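Local structure of D-mandelate dehydrogenase (Rhodotorula graminis, 2W2K) at residues W20-F23 with Q24-E28. The protein probably catalyses the NAD(P)-dependent interconversion of D-mandelate and its 2-keto acid. Numbering follows the deposited sequence.
Sequences WSDF and QQKFE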
ATOM      1  N   TRP B  20      -8.064  32.645  -7.713  1.00  7.76           N
ATOM      2  CA  TRP B  20      -7.712  33.630  -6.658  1.00  9.17           C
ATOM      3  C   TRP B  20      -7.657  35.091  -7.160  1.00  9.08           C
ATOM      4  O   TRP B  20      -8.065  36.014  -6.428  1.00  9.33           O
ATOM      5  CB  TRP B  20      -6.411  33.219  -5.914  1.00 11.77           C
ATOM      6  CG  TRP B  20      -5.960  34.079  -4.680  1.00  9.21           C
ATOM      7  CD1 TRP B  20      -4.754  34.717  -4.526  1.00 13.19           C
ATOM      8  CD2 TRP B  20      -6.687  34.313  -3.449  1.00 10.48           C
ATOM      9  NE1 TRP B  20      -4.696  35.353  -3.288  1.00 13.70           N
ATOM     10  CE2 TRP B  20      -5.866  35.119  -2.614  1.00 14.50           C
ATOM     11  CE3 TRP B  20      -7.952  33.924  -2.973  1.00 10.12           C
ATOM     12  CZ2 TRP B  20      -6.280  35.557  -1.339  1.00  9.52           C
ATOM     13  CZ3 TRP B  20      -8.363  34.365  -1.689  1.00 10.93           C
ATOM     14  CH2 TRP B  20      -7.526  35.159  -0.897  1.00 11.25           C
ATOM     15  N   SER B  21      -7.120  35.319  -8.366  1.00  9.12           N
ATOM     16  CA  SER B  21      -7.141  36.673  -8.956  1.00  9.82           C
ATOM     17  C   SER B  21      -8.573  37.161  -9.200  1.00  9.98           C
ATOM     18  O   SER B  21      -8.890  38.325  -8.904  1.00  9.73           O
ATOM     19  CB  SER B  21      -6.296  36.734 -10.250  1.00  9.14           C
ATOM     20  OG  SER B  21      -4.922  36.539  -9.938  1.00 14.28           O
ATOM     21  N   ASP B  22      -9.433  36.272  -9.719  1.00  8.72           N
ATOM     22  CA  ASP B  22     -10.891  36.525  -9.872  1.00  9.37           C
ATOM     23  C   ASP B  22     -11.560  36.912  -8.540  1.00  9.38           C
ATOM     24  O   ASP B  22     -12.363  37.876  -8.465  1.00  9.65           O
ATOM     25  CB  ASP B  22     -11.583  35.294 -10.517  1.00  8.76           C
ATOM     26  CG  ASP B  22     -13.069  35.495 -10.754  1.00 12.14           C
ATOM     27  OD1 ASP B  22     -13.441  36.312 -11.636  1.00 15.48           O
ATOM     28  OD2 ASP B  22     -13.886  34.810 -10.082  1.00 13.97           O
ATOM     29  N   PHE B  23     -11.215  36.167  -7.495  1.00  7.14           N
ATOM     30  CA  PHE B  23     -11.771  36.367  -6.130  1.00  9.01           C
ATOM     31  C   PHE B  23     -11.400  37.762  -5.620  1.00  8.23           C
ATOM     32  O   PHE B  23     -12.252  38.469  -5.075  1.00  7.19           O
ATOM     33  CB  PHE B  23     -11.262  35.261  -5.163  1.00  6.29           C
ATOM     34  CG  PHE B  23     -12.083  35.125  -3.871  1.00  8.44           C
ATOM     35  CD1 PHE B  23     -13.259  34.380  -3.860  1.00  6.35           C
ATOM     36  CD2 PHE B  23     -11.660  35.730  -2.670  1.00  7.05           C
ATOM     37  CE1 PHE B  23     -14.015  34.230  -2.690  1.00  5.37           C
ATOM     38  CE2 PHE B  23     -12.429  35.581  -1.458  1.00  3.88           C
ATOM     39  CZ  PHE B  23     -13.611  34.840  -1.487  1.00  8.23           C
ATOM     40  N   GLN B  24     -10.144  38.165  -5.829  1.00  7.68           N
ATOM     41  CA  GLN B  24      -9.632  39.467  -5.330  1.00 10.38           C
ATOM     42  C   GLN B  24     -10.185  40.657  -6.140  1.00  8.93           C
ATOM     43  O   GLN B  24     -10.132  41.799  -5.680  1.00  8.73           O
ATOM     44  CB  GLN B  24      -8.102  39.509  -5.343  1.00  9.68           C
ATOM     45  CG  GLN B  24      -7.402  38.630  -4.288  1.00 10.77           C
ATOM     46  CD  GLN B  24      -5.897  38.585  -4.504  1.00 16.78           C
ATOM     47  OE1 GLN B  24      -5.144  39.344  -3.880  1.00 16.63           O
ATOM     48  NE2 GLN B  24      -5.450  37.700  -5.395  1.00 18.06           N
ATOM     49  N   GLN B  25     -10.733  40.381  -7.327  1.00  8.34           N
ATOM     50  CA  GLN B  25     -11.413  41.427  -8.127  1.00  6.96           C
ATOM     51  C   GLN B  25     -12.849  41.640  -7.610  1.00  8.53           C
ATOM     52  O   GLN B  25     -13.292  42.778  -7.406  1.00 10.62           O
ATOM     53  CB  GLN B  25     -11.395  41.039  -9.632  1.00  9.33           C
ATOM     54  CG  GLN B  25     -11.884  42.148 -10.627  1.00  9.23           C
ATOM     55  CD  GLN B  25     -13.382  42.456 -10.551  1.00 13.01           C
ATOM     56  OE1 GLN B  25     -13.773  43.628 -10.442  1.00 10.76           O
ATOM     57  NE2 GLN B  25     -14.229  41.411 -10.634  1.00 13.86           N
ATOM     58  N   LYS B  26     -13.568  40.541  -7.395  1.00  6.37           N
ATOM     59  CA  LYS B  26     -14.956  40.572  -6.887  1.00  4.94           C
ATOM     60  C   LYS B  26     -15.103  41.055  -5.421  1.00  8.52           C
ATOM     61  O   LYS B  26     -16.128  41.673  -5.058  1.00  8.35           O
ATOM     62  CB  LYS B  26     -15.607  39.173  -7.048  1.00  5.49           C
ATOM     63  CG  LYS B  26     -15.806  38.713  -8.504  1.00 10.63           C
ATOM     64  CD  LYS B  26     -16.141  37.208  -8.588  1.00 11.22           C
ATOM     65  CE  LYS B  26     -16.625  36.813  -9.997  1.00 12.20           C
ATOM     66  NZ  LYS B  26     -16.702  35.306 -10.158  1.00  7.55           N
ATOM     67  N   PHE B  27     -14.099  40.767  -4.592  1.00  7.32           N
ATOM     68  CA  PHE B  27     -14.156  40.981  -3.117  1.00  7.31           C
ATOM     69  C   PHE B  27     -12.938  41.774  -2.603  1.00  6.89           C
ATOM     70  O   PHE B  27     -11.816  41.555  -3.077  1.00  8.70           O
ATOM     71  CB  PHE B  27     -14.133  39.614  -2.400  1.00  6.94           C
ATOM     72  CG  PHE B  27     -15.375  38.766  -2.610  1.00  7.96           C
ATOM     73  CD1 PHE B  27     -16.604  39.147  -2.056  1.00  6.55           C
ATOM     74  CD2 PHE B  27     -15.312  37.570  -3.348  1.00 11.86           C
ATOM     75  CE1 PHE B  27     -17.771  38.362  -2.251  1.00 11.07           C
ATOM     76  CE2 PHE B  27     -16.471  36.768  -3.533  1.00  8.56           C
ATOM     77  CZ  PHE B  27     -17.698  37.176  -2.976  1.00  8.33           C
ATOM     78  N   GLU B  28     -13.139  42.687  -1.643  1.00  6.25           N
ATOM     79  CA  GLU B  28     -11.996  43.311  -0.930  1.00  6.69           C
ATOM     80  C   GLU B  28     -11.466  42.328   0.130  1.00  8.92           C
ATOM     81  O   GLU B  28     -12.138  42.090   1.142  1.00  8.27           O
ATOM     82  CB  GLU B  28     -12.403  44.649  -0.266  1.00  8.33           C
ATOM     83  CG  GLU B  28     -11.257  45.315   0.522  1.00  8.37           C
ATOM     84  CD  GLU B  28     -11.720  46.497   1.376  1.00 10.66           C
ATOM     85  OE1 GLU B  28     -12.911  46.862   1.305  1.00  8.77           O
ATOM     86  OE2 GLU B  28     -10.894  47.024   2.155  1.00 12.46           O
TER
HETATM   87  O   HOH W   1      -2.959  37.615  -2.267  1.00 25.97           O
HETATM   88  O   HOH W   2     -13.398  39.023 -11.955  1.00 18.31           O
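With CG of Trp20 turned anti to the backbone N (chi1 -175°) and the Gln24 chain running extended beyond a CG that lies anti to the carbonyl carbon, the carboxamide of Gln24 is laid over one face of the indole. This i to i+4 pair sits in the last turns of helix 17-26, the helical part of a beta-alpha-beta unit between parallel strands 5-8 and 28-31. The amide and ring planes are 27° apart, and Gln24 CD stands 3.6 Å above the Trp20 ring plane, displaced toward its rim. Gln24 NE2 also donates to Trp20 O (3.3 Å), approaching from above the carbonyl plane, whereas Gln24 N reaches the same oxygen from its opposite face in the regular helical bond. Two donors thus grip this carbonyl, and the bond from Gln24 NE2, with Trp20 O close to the amide plane, probably restrains the rotation of the carboxamide.

Two residues further along, Asp22 and Lys26 form a salt bridge. The syn lone pair of Asp22 OD2 receives Lys26 NZ at 2.9 Å. Lys26 NZ is shared with Asp325 of helix 310-330, its strongest polar partner, which ties the two helices together. A water joins Asp22 OD1 to Gln25 NE2.

The buried side of the helix carries Phe23 and Phe27. Their rings meet obliquely, with planes at 44°, and CD2 of Phe27 lies 3.6 Å above the centre of the Phe23 ring. Both also pack on Val6 of strand 5-8. Phe27 is the first residue to leave helical geometry, yet its N still bonds to Phe23 O (3.0 Å) before the chain enters strand 28-31. A water bridges the side chains of Trp20 and Gln24, accepting from Trp20 NE1 at 3.0 Å and donating to Gln24 OE1.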